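Local coordinates for protein putative oxidoreductase (Bacteroides fragilis NCTC 9343, PDB 3FHL) that is a putative oxidoreductase of the Gfo/Idh/MocA family, which probably binds a nicotinamide nucleotide in an N-terminal Rossmann domain, at residues H21-S26 and A263-G268; E42-R47 and A51-S56; A267-I270 and N275-E278. All coordinates share one frame; numbering follows the deposited sequence.

Interaction 1 of 3, residues H21-S26 and A263-G268; sequences HAPFIS and AALLAG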
loop_
_atom_site.group_PDB
_atom_site.type_symbol
_atom_site.label_atom_id
_atom_site.label_comp_id
_atom_site.label_asym_id
_atom_site.label_seq_id
_atom_site.Cartn_x
_atom_site.Cartn_y
_atom_site.Cartn_z
ATOM N N HIS C 21 -27.979 3.445 -16.945
ATOM C CA HIS C 21 -29.203 2.654 -17.010
ATOM C C HIS C 21 -29.893 2.655 -18.368
ATOM O O HIS C 21 -29.953 1.619 -19.019
ATOM C CB HIS C 21 -30.156 3.085 -15.902
ATOM C CG HIS C 21 -29.556 2.958 -14.544
ATOM N ND1 HIS C 21 -29.130 1.750 -14.034
ATOM C CD2 HIS C 21 -29.273 3.887 -13.607
ATOM C CE1 HIS C 21 -28.630 1.940 -12.826
ATOM N NE2 HIS C 21 -28.702 3.229 -12.546
ATOM N N ALA C 22 -30.399 3.811 -18.786
ATOM C CA ALA C 22 -31.045 3.936 -20.110
ATOM C C ALA C 22 -30.272 3.374 -21.319
ATOM O O ALA C 22 -30.883 2.697 -22.143
ATOM C CB ALA C 22 -31.517 5.367 -20.362
ATOM N N PRO C 23 -28.940 3.626 -21.435
ATOM C CA PRO C 23 -28.231 3.017 -22.565
ATOM C C PRO C 23 -28.265 1.484 -22.623
ATOM O O PRO C 23 -28.219 0.928 -23.718
ATOM C CB PRO C 23 -26.785 3.504 -22.363
ATOM C CG PRO C 23 -26.940 4.763 -21.661
ATOM C CD PRO C 23 -28.018 4.488 -20.669
ATOM N N PHE C 24 -28.358 0.827 -21.465
ATOM C CA PHE C 24 -28.363 -0.640 -21.380
ATOM C C PHE C 24 -29.757 -1.281 -21.369
ATOM O O PHE C 24 -29.972 -2.298 -22.027
ATOM C CB PHE C 24 -27.523 -1.109 -20.188
ATOM C CG PHE C 24 -26.078 -0.739 -20.318
ATOM C CD1 PHE C 24 -25.251 -1.440 -21.196
ATOM C CD2 PHE C 24 -25.564 0.362 -19.639
ATOM C CE1 PHE C 24 -23.908 -1.092 -21.346
ATOM C CE2 PHE C 24 -24.223 0.727 -19.788
ATOM C CZ PHE C 24 -23.397 0.002 -20.653
ATOM N N ILE C 25 -30.691 -0.690 -20.634
ATOM C CA ILE C 25 -32.092 -1.122 -20.690
ATOM C C ILE C 25 -32.583 -1.052 -22.149
ATOM O O ILE C 25 -33.252 -1.970 -22.620
ATOM C CB ILE C 25 -33.010 -0.292 -19.741
ATOM C CG1 ILE C 25 -32.535 -0.404 -18.287
ATOM C CG2 ILE C 25 -34.479 -0.765 -19.850
ATOM C CD1 ILE C 25 -32.957 0.739 -17.421
ATOM N N SER C 26 -32.193 0.013 -22.854
ATOM C CA SER C 26 -32.525 0.226 -24.263
ATOM C C SER C 26 -31.908 -0.805 -25.216
ATOM O O SER C 26 -32.625 -1.405 -26.022
ATOM C CB SER C 26 -32.106 1.629 -24.695
ATOM O OG SER C 26 -32.636 1.959 -25.961
ATOM N N ALA C 263 -16.658 7.091 -18.992
ATOM C CA ALA C 263 -16.310 8.214 -19.873
ATOM C C ALA C 263 -16.997 8.125 -21.248
ATOM O O ALA C 263 -17.508 9.127 -21.753
ATOM C CB ALA C 263 -14.791 8.333 -20.040
ATOM N N ALA C 264 -17.006 6.935 -21.844
ATOM C CA ALA C 264 -17.640 6.745 -23.147
ATOM C C ALA C 264 -19.136 6.977 -23.037
ATOM O O ALA C 264 -19.728 7.678 -23.869
ATOM C CB ALA C 264 -17.341 5.362 -23.703
ATOM N N LEU C 265 -19.737 6.434 -21.982
ATOM C CA LEU C 265 -21.164 6.616 -21.745
ATOM C C LEU C 265 -21.544 8.063 -21.443
ATOM O O LEU C 265 -22.600 8.516 -21.872
ATOM C CB LEU C 265 -21.646 5.700 -20.629
ATOM C CG LEU C 265 -21.636 4.199 -20.916
ATOM C CD1 LEU C 265 -21.685 3.440 -19.592
ATOM C CD2 LEU C 265 -22.780 3.760 -21.865
ATOM N N LEU C 266 -20.682 8.778 -20.711
ATOM C CA LEU C 266 -20.881 10.201 -20.415
ATOM C C LEU C 266 -20.813 11.020 -21.711
ATOM O O LEU C 266 -21.549 11.990 -21.874
ATOM C CB LEU C 266 -19.815 10.693 -19.421
ATOM C CG LEU C 266 -19.981 11.870 -18.437
ATOM C CD1 LEU C 266 -20.131 13.245 -19.110
ATOM C CD2 LEU C 266 -21.096 11.647 -17.419
ATOM N N ALA C 267 -19.943 10.603 -22.631
ATOM C CA ALA C 267 -19.818 11.236 -23.944
ATOM C C ALA C 267 -20.995 10.923 -24.866
ATOM O O ALA C 267 -21.115 11.521 -25.938
ATOM C CB ALA C 267 -18.517 10.813 -24.613
ATOM N N GLY C 268 -21.832 9.964 -24.468
ATOM C CA GLY C 268 -23.018 9.578 -25.238
ATOM C C GLY C 268 -22.810 8.469 -26.258
ATOM O O GLY C 268 -23.595 8.333 -27.200
#
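Where 21-26 passes 263-268, on helices 15-27 and 261-266, the nearest CA atoms are those of Pro-23 and Leu-265, 8.0 Å apart. Such spacing leaves the meeting to side chains, and one leucine reaches across to a proline and a phenylalanine that follow each other on the Rossmann helix. The Leu-265 fork is divided between them. Its CD1 comes to the rim of the Phe-24 ring, near the ring plane, and lies 3.7 Å from Phe-24 CE2. The other methyl, Leu-265 CD2, touches the same two ring atoms, CE2 and CZ, and lies 4.0 Å from Pro-23 CB. The side chains of Phe-24 and Leu-265 cross at about a right angle. With chi1 at -63°, Phe-24 holds CG opposite its own carbonyl carbon, and CE2 and CZ are the ring atoms that meet the leucine.

Proline suits its place because its nitrogen carries no hydrogen. The helix is kinked here, for the N atoms of Pro-23 and Phe-24 make no bond to the preceding turn; Phe-24 N turns to His-21 O at 3.0 Å, which also takes the regular bond from Ile-25 N. The nearby His-21 side chain is bonded at ND1 to Tyr-311 OH and at NE2 to Glu-95. Gly-268, with phi 90°, forms a Schellman motif after helix 261-266, a conformation easily adopted by a residue without a CB. Val-19, one turn earlier in helix 15-27, extends the apolar surface under Leu-265.

Here the helix that follows the first strand of the nucleotide-binding fold meets the C-terminal alpha/beta domain. No hydrogen bond crosses between the two segments, and all three touching residues are buried and apolar. Cohesion between these segments therefore rests on shape complementarity and the exclusion of water, not on directional bonds.

Interaction 2 of 3, residues E42-R47 and A51-S56; sequences ELSKER and ASIVRS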
loop_
_atom_site.group_PDB
_atom_site.type_symbol
_atom_site.label_atom_id
_atom_site.label_comp_id
_atom_site.label_asym_id
_atom_site.label_seq_id
_atom_site.Cartn_x
_atom_site.Cartn_y
_atom_site.Cartn_z
ATOM N N GLU C 42 -38.126 17.054 -21.063
ATOM C CA GLU C 42 -38.354 15.972 -22.026
ATOM C C GLU C 42 -37.037 15.583 -22.700
ATOM O O GLU C 42 -36.970 15.379 -23.923
ATOM C CB GLU C 42 -39.391 16.387 -23.070
ATOM C CG GLU C 42 -40.833 16.228 -22.596
ATOM C CD GLU C 42 -41.797 17.183 -23.280
ATOM O OE1 GLU C 42 -41.480 17.678 -24.386
ATOM O OE2 GLU C 42 -42.877 17.433 -22.699
ATOM N N LEU C 43 -35.999 15.464 -21.875
ATOM C CA LEU C 43 -34.628 15.193 -22.320
ATOM C C LEU C 43 -34.457 13.836 -22.996
ATOM O O LEU C 43 -33.594 13.678 -23.860
ATOM C CB LEU C 43 -33.673 15.280 -21.123
ATOM C CG LEU C 43 -32.864 16.540 -20.792
ATOM C CD1 LEU C 43 -33.568 17.856 -21.144
ATOM C CD2 LEU C 43 -32.467 16.501 -19.321
ATOM N N SER C 44 -35.285 12.870 -22.601
ATOM C CA SER C 44 -35.196 11.504 -23.119
ATOM C C SER C 44 -35.779 11.310 -24.515
ATOM O O SER C 44 -35.554 10.269 -25.126
ATOM C CB SER C 44 -35.835 10.518 -22.144
ATOM O OG SER C 44 -37.230 10.737 -22.049
ATOM N N LYS C 45 -36.507 12.309 -25.016
ATOM C CA LYS C 45 -37.158 12.222 -26.325
ATOM C C LYS C 45 -36.193 12.102 -27.502
ATOM O O LYS C 45 -36.489 11.405 -28.474
ATOM C CB LYS C 45 -38.116 13.402 -26.544
ATOM C CG LYS C 45 -39.565 13.046 -26.291
ATOM C CD LYS C 45 -40.503 14.208 -26.567
ATOM C CE LYS C 45 -41.951 13.769 -26.357
ATOM N NZ LYS C 45 -42.833 14.849 -25.818
ATOM N N GLU C 46 -35.049 12.776 -27.397
ATOM C CA GLU C 46 -34.037 12.807 -28.456
ATOM C C GLU C 46 -33.422 11.427 -28.718
ATOM O O GLU C 46 -33.267 11.026 -29.869
ATOM C CB GLU C 46 -32.943 13.833 -28.113
ATOM C CG GLU C 46 -32.039 14.259 -29.292
ATOM C CD GLU C 46 -32.579 15.449 -30.097
ATOM O OE1 GLU C 46 -33.529 16.129 -29.645
ATOM O OE2 GLU C 46 -32.035 15.709 -31.193
ATOM N N ARG C 47 -33.095 10.694 -27.655
ATOM C CA ARG C 47 -32.411 9.413 -27.816
ATOM C C ARG C 47 -33.306 8.193 -27.606
ATOM O O ARG C 47 -33.029 7.108 -28.119
ATOM C CB ARG C 47 -31.187 9.336 -26.904
ATOM C CG ARG C 47 -30.103 8.447 -27.464
ATOM C CD ARG C 47 -28.990 8.270 -26.477
ATOM N NE ARG C 47 -28.611 6.865 -26.374
ATOM C CZ ARG C 47 -27.624 6.414 -25.609
ATOM N NH1 ARG C 47 -26.905 7.263 -24.884
ATOM N NH2 ARG C 47 -27.358 5.116 -25.568
ATOM N N ALA C 51 -39.837 5.550 -25.700
ATOM C CA ALA C 51 -40.140 5.511 -24.273
ATOM C C ALA C 51 -41.277 6.481 -23.990
ATOM O O ALA C 51 -41.478 7.444 -24.736
ATOM C CB ALA C 51 -38.914 5.888 -23.445
ATOM N N SER C 52 -42.023 6.226 -22.920
ATOM C CA SER C 52 -43.080 7.144 -22.507
ATOM C C SER C 52 -42.653 7.965 -21.295
ATOM O O SER C 52 -42.317 7.409 -20.251
ATOM C CB SER C 52 -44.375 6.385 -22.203
ATOM O OG SER C 52 -44.874 5.758 -23.370
ATOM N N ILE C 53 -42.672 9.286 -21.438
ATOM C CA ILE C 53 -42.364 10.180 -20.322
ATOM C C ILE C 53 -43.562 10.320 -19.391
ATOM O O ILE C 53 -44.650 10.694 -19.823
ATOM C CB ILE C 53 -41.861 11.573 -20.800
ATOM C CG1 ILE C 53 -40.460 11.447 -21.396
ATOM C CG2 ILE C 53 -41.833 12.585 -19.633
ATOM C CD1 ILE C 53 -40.122 12.492 -22.449
ATOM N N VAL C 54 -43.360 9.989 -18.121
ATOM C CA VAL C 54 -44.338 10.280 -17.078
ATOM C C VAL C 54 -43.775 11.341 -16.130
ATOM O O VAL C 54 -42.571 11.587 -16.117
ATOM C CB VAL C 54 -44.832 9.008 -16.321
ATOM C CG1 VAL C 54 -45.608 8.096 -17.270
ATOM C CG2 VAL C 54 -43.690 8.248 -15.656
ATOM N N ARG C 55 -44.653 11.978 -15.359
ATOM C CA ARG C 55 -44.281 13.136 -14.558
ATOM C C ARG C 55 -44.048 12.821 -13.085
ATOM O O ARG C 55 -43.575 13.675 -12.334
ATOM C CB ARG C 55 -45.346 14.244 -14.687
ATOM C CG ARG C 55 -45.497 14.863 -16.081
ATOM C CD ARG C 55 -44.185 15.401 -16.591
ATOM N NE ARG C 55 -44.256 15.896 -17.964
ATOM C CZ ARG C 55 -43.190 16.159 -18.722
ATOM N NH1 ARG C 55 -41.963 15.968 -18.247
ATOM N NH2 ARG C 55 -43.347 16.609 -19.962
ATOM N N SER C 56 -44.396 11.610 -12.659
ATOM C CA SER C 56 -44.220 11.242 -11.262
ATOM C C SER C 56 -43.839 9.786 -11.110
ATOM O O SER C 56 -44.063 8.973 -12.019
ATOM C CB SER C 56 -45.485 11.539 -10.442
ATOM O OG SER C 56 -46.556 10.687 -10.820
#
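Glu-42 and Arg-55 meet because one chain stretches while the other folds: Glu-42 is extended beyond CG, with chi2 at 153°, whereas Arg-55 bends at chi2, -55°, and swings its guanidinium back toward the carboxylate. They belong to a salt-bridge network at the rim of the Rossmann sheet, where strand 52-54 is the outermost strand and 42-47 is part of the connection leading into it. Glu-42 OE2 lies 2.9 Å from Arg-55 NH2, near the guanidinium plane at its edge. The two flat groups are nearly coplanar, 27° apart, yet the N-H is poorly aimed and the hydrogen bond is weak. The other oxygen, Glu-42 OE1, takes a long, weak salt bridge from Lys-45 NZ at 3.4 Å, so the carboxylate lies between two cations and probably screens them from each other. Arg-55 is held more firmly at NH1, which donates to the backbone oxygens of Glu-38 and Lys-41.

Beneath these charges sits Ile-53, whose branches serve different neighbours. Its CD1 packs 3.8 Å from Glu-42 CG and 3.9 Å from Lys-45 CG, so the aliphatic parts of two charged residues cover it; long chains with polar ends suit this exposed border. Buried Ser-44 is small enough to fit against the isoleucine, and its hydroxyl is bonded to Glu-38 OE1 while also touching Ile-53 CG1 at 3.4 Å. The second branch, Ile-53 CG2, lies 3.7 Å above the plane of the Arg-55 guanidinium, offset toward its rim.

Interaction 3 of 3, residues A267-I270 and N275-E278; sequences AGEI and NWGE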
loop_
_atom_site.group_PDB
_atom_site.type_symbol
_atom_site.label_atom_id
_atom_site.label_comp_id
_atom_site.label_asym_id
_atom_site.label_seq_id
_atom_site.Cartn_x
_atom_site.Cartn_y
_atom_site.Cartn_z
ATOM N N ALA C 267 -19.943 10.603 -22.631
ATOM C CA ALA C 267 -19.818 11.236 -23.944
ATOM C C ALA C 267 -20.995 10.923 -24.866
ATOM O O ALA C 267 -21.115 11.521 -25.938
ATOM C CB ALA C 267 -18.517 10.813 -24.613
ATOM N N GLY C 268 -21.832 9.964 -24.468
ATOM C CA GLY C 268 -23.018 9.578 -25.238
ATOM C C GLY C 268 -22.810 8.469 -26.258
ATOM O O GLY C 268 -23.595 8.333 -27.200
ATOM N N GLU C 269 -21.758 7.675 -26.084
ATOM C CA GLU C 269 -21.510 6.555 -26.980
ATOM C C GLU C 269 -22.489 5.423 -26.694
ATOM O O GLU C 269 -22.807 5.146 -25.536
ATOM C CB GLU C 269 -20.070 6.071 -26.863
ATOM C CG GLU C 269 -19.066 7.146 -27.253
ATOM C CD GLU C 269 -17.636 6.658 -27.237
ATOM O OE1 GLU C 269 -17.414 5.432 -27.351
ATOM O OE2 GLU C 269 -16.730 7.513 -27.120
ATOM N N ILE C 270 -22.984 4.799 -27.764
ATOM C CA ILE C 270 -23.967 3.726 -27.652
ATOM C C ILE C 270 -23.219 2.438 -27.352
ATOM O O ILE C 270 -22.309 2.068 -28.089
ATOM C CB ILE C 270 -24.826 3.593 -28.940
ATOM C CG1 ILE C 270 -25.712 4.832 -29.107
ATOM C CG2 ILE C 270 -25.679 2.317 -28.915
ATOM C CD1 ILE C 270 -26.265 5.013 -30.511
ATOM N N ASN C 275 -16.693 -3.965 -29.986
ATOM C CA ASN C 275 -15.490 -3.633 -29.206
ATOM C C ASN C 275 -15.774 -2.929 -27.867
ATOM O O ASN C 275 -14.858 -2.384 -27.251
ATOM C CB ASN C 275 -14.480 -2.830 -30.059
ATOM C CG ASN C 275 -14.896 -1.379 -30.259
ATOM O OD1 ASN C 275 -15.896 -0.926 -29.704
ATOM N ND2 ASN C 275 -14.118 -0.636 -31.050
ATOM N N TRP C 276 -17.037 -2.921 -27.429
ATOM C CA TRP C 276 -17.410 -2.222 -26.201
ATOM C C TRP C 276 -16.683 -2.773 -24.962
ATOM O O TRP C 276 -16.637 -3.981 -24.762
ATOM C CB TRP C 276 -18.911 -2.288 -25.958
ATOM C CG TRP C 276 -19.291 -1.508 -24.761
ATOM C CD1 TRP C 276 -19.549 -1.993 -23.512
ATOM C CD2 TRP C 276 -19.411 -0.076 -24.674
ATOM N NE1 TRP C 276 -19.831 -0.947 -22.653
ATOM C CE2 TRP C 276 -19.753 0.234 -23.344
ATOM C CE3 TRP C 276 -19.249 0.967 -25.595
ATOM C CZ2 TRP C 276 -19.958 1.549 -22.909
ATOM C CZ3 TRP C 276 -19.456 2.271 -25.167
ATOM C CH2 TRP C 276 -19.816 2.549 -23.839
ATOM N N GLY C 277 -16.124 -1.869 -24.160
ATOM C CA GLY C 277 -15.413 -2.234 -22.926
ATOM C C GLY C 277 -13.994 -2.742 -23.129
ATOM O O GLY C 277 -13.288 -3.049 -22.156
ATOM N N GLU C 278 -13.564 -2.839 -24.388
ATOM C CA GLU C 278 -12.222 -3.339 -24.685
ATOM C C GLU C 278 -11.142 -2.347 -24.258
ATOM O O GLU C 278 -11.357 -1.119 -24.265
ATOM C CB GLU C 278 -12.060 -3.702 -26.169
ATOM C CG GLU C 278 -12.773 -4.990 -26.588
ATOM C CD GLU C 278 -12.460 -5.427 -28.024
ATOM O OE1 GLU C 278 -11.803 -4.667 -28.774
ATOM O OE2 GLU C 278 -12.885 -6.540 -28.398
#
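Trp-276 reaches Glu-269 and Ile-270 across the four intervening residues, and its course is best followed outward from CB. A chi1 of -176° sets CG opposite the backbone nitrogen, and the indole extends toward 267-270. On the five-membered side, NE1 donates to Gln-261 OE1, which satisfies the polar atom of a buried ring. On the six-membered side, CE3 lies 4.1 Å from Ile-270 O, and the next atom, CZ3, is equally far from that carbonyl oxygen. Trp-276 CZ3 also has Glu-269 CB at 4.2 Å, close to the ring plane and so at the indole edge. Farther round the rim the ring leaves this loop for helix 261-266: CH2 packs against Ala-264 CB, and CZ2, the last of the rim atoms, against Leu-265 CG.

Glu-269 meets the ring with its CB alone. That CB is directed toward 275-278, while the carboxylate continues to Arg-273, with which OE1 forms a salt bridge. The same arginine uses NE to bond Asn-275 OD1, so one cationic side chain ties both segments together from the residues between them. Tryptophan suits a place where a broad apolar plate must span loop and helix.

The segment 275-278 is a type II beta turn, closed by Glu-278 N to Asn-275 O at 3.2 Å. Gly-277 occupies its third position, where a phi of 79° favours a residue lacking a CB. The loop between helix 261-266 and strand 286-291 is thus folded back on itself within the C-terminal domain.

The direct contacts between the segments are loose, and none is a hydrogen bond. They amount to plain van der Waals packing, and the orientation of the indole and the carboxylate probably owes more to their polar partners, Gln-261 and Arg-273.

Interactions 1 and 3 are nearly continuous: their centres lie 8 Å apart, and they share Ala-267 and Gly-268. A probable hydrogen bond from Glu-269 N to Ala-264 O, 3.0 Å, joins helix end to loop, while Trp-276 CZ2 packs 3.7 Å from Leu-265 CG, behind the leucine that faces Phe-24. Interaction 2 lies farther out, its centre about 15 Å from that of interaction 1 and 23 Å from that of interaction 3. Arg-47, at the end of 42-47, packs against both, with NH2 3.6 Å from Pro-23 CB and 3.9 Å from Ile-270 CG1. The Rossmann domain therefore meets the C-terminal domain through both its first helix and the loop before strand 52-54.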